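Local coordinates for uncharacterized protein (Enterococcus faecalis, PDB 3L1W), which is of unknown function but belongs to the endonuclease/exonuclease/phosphatase family and may act as a 3'-5' RNA exonuclease, at residues L93-Q98 / I102-G107; Y90-L93 / Q99-I102. One frame throughout, in Å; residues are numbered along the deposited sequence.

Contact 1: residues L93-Q98 / I102-G107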
ATOM      1  N   LEU A  93      -8.036  31.978  -7.335  1.00 19.76           N
ATOM      2  CA  LEU A  93      -7.386  31.915  -8.630  1.00 17.68           C
ATOM      3  C   LEU A  93      -8.092  32.850  -9.600  1.00 24.56           C
ATOM      4  O   LEU A  93      -8.722  32.413 -10.571  1.00 24.98           O
ATOM      5  CB  LEU A  93      -7.381  30.470  -9.148  1.00 21.21           C
ATOM      6  CG  LEU A  93      -6.861  29.416  -8.163  1.00 19.00           C
ATOM      7  CD1 LEU A  93      -6.689  28.065  -8.862  1.00 20.72           C
ATOM      8  CD2 LEU A  93      -5.548  29.821  -7.523  1.00 22.02           C
ATOM      9  N   SER A  94      -7.964  34.146  -9.325  1.00 20.35           N
ATOM     10  CA  SER A  94      -8.749  35.171  -9.985  1.00 23.38           C
ATOM     11  C   SER A  94      -7.898  36.409 -10.183  1.00 24.07           C
ATOM     12  O   SER A  94      -6.708  36.413  -9.856  1.00 24.27           O
ATOM     13  CB  SER A  94      -9.939  35.544  -9.113  1.00 25.16           C
ATOM     14  OG  SER A  94      -9.501  36.293  -7.991  1.00 28.41           O
ATOM     15  N   GLU A  95      -8.514  37.470 -10.693  1.00 26.06           N
ATOM     16  CA  GLU A  95      -7.808  38.731 -10.888  1.00 24.82           C
ATOM     17  C   GLU A  95      -7.719  39.538  -9.589  1.00 31.21           C
ATOM     18  O   GLU A  95      -7.080  40.590  -9.536  1.00 29.92           O
ATOM     19  CB  GLU A  95      -8.457  39.535 -12.018  1.00 28.21           C
ATOM     20  CG  GLU A  95      -8.348  38.797 -13.357  1.00 32.88           C
ATOM     21  CD  GLU A  95      -8.877  39.582 -14.531  1.00 41.74           C
ATOM     22  OE1 GLU A  95      -9.712  40.488 -14.321  1.00 39.61           O
ATOM     23  OE2 GLU A  95      -8.458  39.283 -15.670  1.00 45.64           O
ATOM     24  N   THR A  96      -8.356  39.022  -8.542  1.00 27.02           N
ATOM     25  CA  THR A  96      -8.279  39.612  -7.212  1.00 26.95           C
ATOM     26  C   THR A  96      -8.105  38.499  -6.178  1.00 26.78           C
ATOM     27  O   THR A  96      -9.046  38.133  -5.461  1.00 26.41           O
ATOM     28  CB  THR A  96      -9.526  40.435  -6.894  1.00 29.98           C
ATOM     29  OG1 THR A  96     -10.681  39.589  -6.933  1.00 29.67           O
ATOM     30  CG2 THR A  96      -9.687  41.544  -7.918  1.00 28.15           C
ATOM     31  N   PRO A  97      -6.885  37.959  -6.091  1.00 26.60           N
ATOM     32  CA  PRO A  97      -6.616  36.748  -5.308  1.00 23.07           C
ATOM     33  C   PRO A  97      -6.936  36.829  -3.809  1.00 22.31           C
ATOM     34  O   PRO A  97      -7.129  35.790  -3.187  1.00 24.33           O
ATOM     35  CB  PRO A  97      -5.115  36.526  -5.525  1.00 21.09           C
ATOM     36  CG  PRO A  97      -4.837  37.129  -6.830  1.00 20.80           C
ATOM     37  CD  PRO A  97      -5.714  38.362  -6.888  1.00 26.49           C
ATOM     38  N   GLN A  98      -7.001  38.025  -3.234  1.00 24.28           N
ATOM     39  CA  GLN A  98      -7.225  38.113  -1.795  1.00 25.87           C
ATOM     40  C   GLN A  98      -8.696  38.109  -1.389  1.00 27.50           C
ATOM     41  O   GLN A  98      -9.013  38.083  -0.202  1.00 32.14           O
ATOM     42  CB  GLN A  98      -6.501  39.329  -1.199  1.00 29.90           C
ATOM     43  CG  GLN A  98      -5.073  39.016  -0.776  1.00 33.88           C
ATOM     44  CD  GLN A  98      -4.201  38.585  -1.937  1.00 31.14           C
ATOM     45  OE1 GLN A  98      -3.740  37.442  -2.000  1.00 39.77           O
ATOM     46  NE2 GLN A  98      -3.977  39.497  -2.872  1.00 29.38           N
ATOM     47  N   ILE A 102     -14.179  35.142  -8.904  1.00 26.60           N
ATOM     48  CA  ILE A 102     -14.111  34.153  -9.973  1.00 27.11           C
ATOM     49  C   ILE A 102     -13.282  34.681 -11.137  1.00 19.75           C
ATOM     50  O   ILE A 102     -13.472  35.818 -11.564  1.00 27.01           O
ATOM     51  CB  ILE A 102     -15.524  33.822 -10.493  1.00 32.80           C
ATOM     52  CG1 ILE A 102     -16.395  33.291  -9.351  1.00 36.93           C
ATOM     53  CG2 ILE A 102     -15.457  32.806 -11.611  1.00 27.28           C
ATOM     54  CD1 ILE A 102     -17.852  33.139  -9.722  1.00 43.84           C
ATOM     55  N   HIS A 103     -12.364  33.864 -11.644  1.00 23.07           N
ATOM     56  CA  HIS A 103     -11.616  34.278 -12.827  1.00 24.90           C
ATOM     57  C   HIS A 103     -12.585  34.465 -13.990  1.00 28.52           C
ATOM     58  O   HIS A 103     -13.546  33.712 -14.115  1.00 25.21           O
ATOM     59  CB  HIS A 103     -10.547  33.257 -13.210  1.00 22.56           C
ATOM     60  CG  HIS A 103      -9.666  33.726 -14.322  1.00 24.89           C
ATOM     61  ND1 HIS A 103      -8.437  34.314 -14.101  1.00 31.04           N
ATOM     62  CD2 HIS A 103      -9.855  33.744 -15.662  1.00 21.78           C
ATOM     63  CE1 HIS A 103      -7.903  34.661 -15.258  1.00 25.99           C
ATOM     64  NE2 HIS A 103      -8.742  34.323 -16.222  1.00 31.16           N
ATOM     65  N   PRO A 104     -12.348  35.477 -14.839  1.00 26.63           N
ATOM     66  CA  PRO A 104     -13.196  35.669 -16.018  1.00 23.42           C
ATOM     67  C   PRO A 104     -13.462  34.391 -16.824  1.00 24.11           C
ATOM     68  O   PRO A 104     -14.560  34.250 -17.367  1.00 30.19           O
ATOM     69  CB  PRO A 104     -12.390  36.667 -16.854  1.00 32.26           C
ATOM     70  CG  PRO A 104     -11.711  37.518 -15.818  1.00 32.40           C
ATOM     71  CD  PRO A 104     -11.342  36.551 -14.706  1.00 27.90           C
ATOM     72  N   GLU A 105     -12.484  33.492 -16.909  1.00 24.88           N
ATOM     73  CA  GLU A 105     -12.617  32.294 -17.730  1.00 28.43           C
ATOM     74  C   GLU A 105     -13.244  31.129 -16.970  1.00 29.78           C
ATOM     75  O   GLU A 105     -13.592  30.117 -17.574  1.00 25.73           O
ATOM     76  CB  GLU A 105     -11.243  31.842 -18.236  1.00 32.85           C
ATOM     77  CG  GLU A 105     -10.427  32.921 -18.927  1.00 44.98           C
ATOM     78  CD  GLU A 105     -10.378  32.732 -20.422  1.00 60.33           C
ATOM     79  OE1 GLU A 105     -11.457  32.573 -21.031  1.00 65.27           O
ATOM     80  OE2 GLU A 105      -9.262  32.739 -20.987  1.00 63.36           O
ATOM     81  N   ALA A 106     -13.358  31.255 -15.651  1.00 29.33           N
ATOM     82  CA  ALA A 106     -13.702  30.104 -14.816  1.00 33.87           C
ATOM     83  C   ALA A 106     -15.188  30.041 -14.513  1.00 29.74           C
ATOM     84  O   ALA A 106     -15.891  31.040 -14.618  1.00 29.56           O
ATOM     85  CB  ALA A 106     -12.899  30.120 -13.511  1.00 29.03           C
ATOM     86  N   GLY A 107     -15.655  28.859 -14.120  1.00 36.41           N
ATOM     87  CA  GLY A 107     -17.067  28.659 -13.843  1.00 42.21           C
ATOM     88  C   GLY A 107     -17.463  28.812 -12.384  1.00 46.85           C
ATOM     89  O   GLY A 107     -18.643  28.765 -12.043  1.00 39.47           O
TER
HETATM   90  O   HOH W   1     -11.496  37.811 -11.346  1.00 26.50           O
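H103, E95 and S94 bury the most surface where 93-98 meets 102-107, two parts of the loop joining strands 83-92 and 111-119 at one margin of a DNase I-like fold. Neither segment is helix or strand, and no direct hydrogen bond crosses between them. The backbones come closest at S94 and H103, whose CA atoms lie 4.1 Å apart. H103 CB lies 3.3 Å from L93 O. With CG anti to the backbone N (chi1 -173°), the imidazole of H103 is set beside the backbone of 93-98, its edge toward L93 O and S94 CA. H103 also touches A143 of helix 138-151. S94 offers its CB to the peptide joining I102 to H103. Its hydroxyl turns back into its own segment, where S94 OG accepts from T96 N at 3.0 Å in an ST turn, with S101 OG as its partner outside the segments. E95 lies along the exposed side: its chain is extended beyond CG, and the carboxylate carbon CD sits 3.7 Å from P104 CG, a van der Waals contact of the carboxylate with the ring CH2. A type I turn from H103 to A106 then carries the chain away, closed by A106 N to H103 O at 2.9 Å. The polar link across the gap is one water, which accepts from E95 N at 3.1 Å and donates to I102 O at 2.8 Å.

Contact 2: residues Y90-L93 / Q99-I102. With EDO (1,2-ethanediol), chain K.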
ATOM      1  N   TYR A  90      -3.925  30.960   1.737  1.00 23.18           N
ATOM      2  CA  TYR A  90      -4.693  30.592   0.565  1.00 22.08           C
ATOM      3  C   TYR A  90      -5.164  31.831  -0.165  1.00 19.39           C
ATOM      4  O   TYR A  90      -5.180  32.936   0.392  1.00 21.45           O
ATOM      5  CB  TYR A  90      -5.879  29.704   0.940  1.00 21.50           C
ATOM      6  CG  TYR A  90      -6.975  30.375   1.740  1.00 24.40           C
ATOM      7  CD1 TYR A  90      -8.180  30.721   1.142  1.00 30.76           C
ATOM      8  CD2 TYR A  90      -6.823  30.615   3.099  1.00 28.40           C
ATOM      9  CE1 TYR A  90      -9.197  31.312   1.869  1.00 37.09           C
ATOM     10  CE2 TYR A  90      -7.834  31.213   3.835  1.00 39.81           C
ATOM     11  CZ  TYR A  90      -9.018  31.556   3.213  1.00 42.91           C
ATOM     12  OH  TYR A  90     -10.029  32.143   3.934  1.00 51.93           O
ATOM     13  N   PHE A  91      -5.525  31.646  -1.425  1.00 18.48           N
ATOM     14  CA  PHE A  91      -5.959  32.761  -2.250  1.00 17.53           C
ATOM     15  C   PHE A  91      -6.823  32.236  -3.381  1.00 21.23           C
ATOM     16  O   PHE A  91      -6.814  31.035  -3.681  1.00 21.51           O
ATOM     17  CB  PHE A  91      -4.754  33.528  -2.807  1.00 19.00           C
ATOM     18  CG  PHE A  91      -3.761  32.660  -3.528  1.00 19.88           C
ATOM     19  CD1 PHE A  91      -3.871  32.441  -4.889  1.00 18.05           C
ATOM     20  CD2 PHE A  91      -2.714  32.060  -2.843  1.00 26.84           C
ATOM     21  CE1 PHE A  91      -2.953  31.642  -5.553  1.00 19.37           C
ATOM     22  CE2 PHE A  91      -1.794  31.267  -3.499  1.00 24.57           C
ATOM     23  CZ  PHE A  91      -1.911  31.054  -4.858  1.00 18.78           C
ATOM     24  N   TRP A  92      -7.569  33.144  -3.993  1.00 19.86           N
ATOM     25  CA  TRP A  92      -8.442  32.814  -5.107  1.00 19.92           C
ATOM     26  C   TRP A  92      -7.690  32.884  -6.430  1.00 21.91           C
ATOM     27  O   TRP A  92      -6.797  33.717  -6.619  1.00 22.63           O
ATOM     28  CB  TRP A  92      -9.679  33.728  -5.098  1.00 19.49           C
ATOM     29  CG  TRP A  92     -10.651  33.257  -4.071  1.00 21.37           C
ATOM     30  CD1 TRP A  92     -11.703  32.413  -4.275  1.00 21.67           C
ATOM     31  CD2 TRP A  92     -10.628  33.539  -2.667  1.00 23.57           C
ATOM     32  NE1 TRP A  92     -12.348  32.165  -3.086  1.00 20.82           N
ATOM     33  CE2 TRP A  92     -11.707  32.844  -2.083  1.00 24.47           C
ATOM     34  CE3 TRP A  92      -9.806  34.323  -1.847  1.00 22.24           C
ATOM     35  CZ2 TRP A  92     -11.993  32.912  -0.720  1.00 23.79           C
ATOM     36  CZ3 TRP A  92     -10.090  34.391  -0.492  1.00 25.20           C
ATOM     37  CH2 TRP A  92     -11.176  33.688   0.058  1.00 25.55           C
ATOM     38  N   LEU A  93      -8.036  31.978  -7.335  1.00 19.76           N
ATOM     39  CA  LEU A  93      -7.386  31.915  -8.630  1.00 17.68           C
ATOM     40  C   LEU A  93      -8.092  32.850  -9.600  1.00 24.56           C
ATOM     41  O   LEU A  93      -8.722  32.413 -10.571  1.00 24.98           O
ATOM     42  CB  LEU A  93      -7.381  30.470  -9.148  1.00 21.21           C
ATOM     43  CG  LEU A  93      -6.861  29.416  -8.163  1.00 19.00           C
ATOM     44  CD1 LEU A  93      -6.689  28.065  -8.862  1.00 20.72           C
ATOM     45  CD2 LEU A  93      -5.548  29.821  -7.523  1.00 22.02           C
ATOM     46  N   GLN A  99      -9.593  38.126  -2.370  1.00 25.54           N
ATOM     47  CA  GLN A  99     -11.017  38.155  -2.068  1.00 30.79           C
ATOM     48  C   GLN A  99     -11.736  37.041  -2.797  1.00 23.24           C
ATOM     49  O   GLN A  99     -11.346  36.680  -3.901  1.00 25.52           O
ATOM     50  CB  GLN A  99     -11.640  39.484  -2.513  1.00 36.55           C
ATOM     51  CG  GLN A  99     -10.765  40.701  -2.345  1.00 48.63           C
ATOM     52  CD  GLN A  99     -11.140  41.794  -3.325  1.00 60.88           C
ATOM     53  OE1 GLN A  99     -10.315  42.637  -3.680  1.00 70.53           O
ATOM     54  NE2 GLN A  99     -12.388  41.773  -3.784  1.00 57.92           N
ATOM     55  N   PRO A 100     -12.805  36.510  -2.190  1.00 25.90           N
ATOM     56  CA  PRO A 100     -13.664  35.537  -2.873  1.00 27.65           C
ATOM     57  C   PRO A 100     -14.111  36.109  -4.210  1.00 25.55           C
ATOM     58  O   PRO A 100     -14.733  37.181  -4.262  1.00 28.96           O
ATOM     59  CB  PRO A 100     -14.851  35.396  -1.922  1.00 29.55           C
ATOM     60  CG  PRO A 100     -14.289  35.723  -0.577  1.00 32.84           C
ATOM     61  CD  PRO A 100     -13.250  36.776  -0.811  1.00 28.85           C
ATOM     62  N   SER A 101     -13.776  35.410  -5.284  1.00 22.83           N
ATOM     63  CA  SER A 101     -13.944  35.950  -6.628  1.00 24.49           C
ATOM     64  C   SER A 101     -13.785  34.851  -7.665  1.00 26.17           C
ATOM     65  O   SER A 101     -13.304  33.766  -7.353  1.00 27.09           O
ATOM     66  CB  SER A 101     -12.913  37.053  -6.876  1.00 26.39           C
ATOM     67  OG  SER A 101     -11.609  36.607  -6.519  1.00 28.31           O
ATOM     68  N   ILE A 102     -14.179  35.142  -8.904  1.00 26.60           N
ATOM     69  CA  ILE A 102     -14.111  34.153  -9.973  1.00 27.11           C
ATOM     70  C   ILE A 102     -13.282  34.681 -11.137  1.00 19.75           C
ATOM     71  O   ILE A 102     -13.472  35.818 -11.564  1.00 27.01           O
ATOM     72  CB  ILE A 102     -15.524  33.822 -10.493  1.00 32.80           C
ATOM     73  CG1 ILE A 102     -16.395  33.291  -9.351  1.00 36.93           C
ATOM     74  CG2 ILE A 102     -15.457  32.806 -11.611  1.00 27.28           C
ATOM     75  CD1 ILE A 102     -17.852  33.139  -9.722  1.00 43.84           C
TER
HETATM   76  C1  EDO K 262      -0.610  35.203  -0.829  1.00 38.48           C
HETATM   77  O1  EDO K 262       0.820  35.297  -0.925  1.00 48.17           O
HETATM   78  C2  EDO K 262      -1.001  33.734  -0.746  1.00 39.48           C
HETATM   79  O2  EDO K 262      -1.826  33.473   0.395  1.00 23.82           O
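The indole of W92 carries this contact, with the backbone from Q99 to S101 laid over one of its faces. P100 CA stands 3.5 Å from the centroid of the five-membered ring and 15° off its normal, a CH-pi interaction. Nearer the rim of the same face is Q99 O, 3.5 Å from W92 CD2. The proline ring reaches over the benzo half of the indole, where P100 CG lies 3.6 Å from W92 CZ2, while S101 OG approaches W92 CB. No hydrogen bond joins the segments directly; the crossing contacts are to the ring face and CB. With CG beside its backbone N (chi1 -78°), W92 directs the indole to the loop, and NE1 is hydrogen-bonded to R65 O, which helps to hold the ring's rotation. On the loop, S101 OG donates to Q99 O at 2.6 Å, tilted 28° from the carbonyl plane. Farther along the strand, an ethanediol lies near F91 and makes a weak bond to Y90 O. W92 is thus covered on one face by the Q99-P100-S101 backbone and proline ring, which belong to the long loop of a beta hairpin between antiparallel neighbours 83-92 and 111-119 in this DNase I-like fold.

How the contacts relate
Both contacts belong to a single connection between strands 83-92 and 111-119; their centres are 6 Å apart, and they share L93 and I102. Contact 2 covers W92, the last residue of the strand, and contact 1 lies farther out along the loop. Two polar links tie them together: S94 OG to S101 OG at 2.6 Å and P97 O to W92 N at 2.8 Å, both probable hydrogen bonds. The first joins the ST turn of contact 1 to the serine of contact 2, and the second returns 93-98 to the strand end. The ethanediol touches contact 2 and is also bonded to W114 NE1; as a likely crystallisation additive, it marks no known substrate pocket.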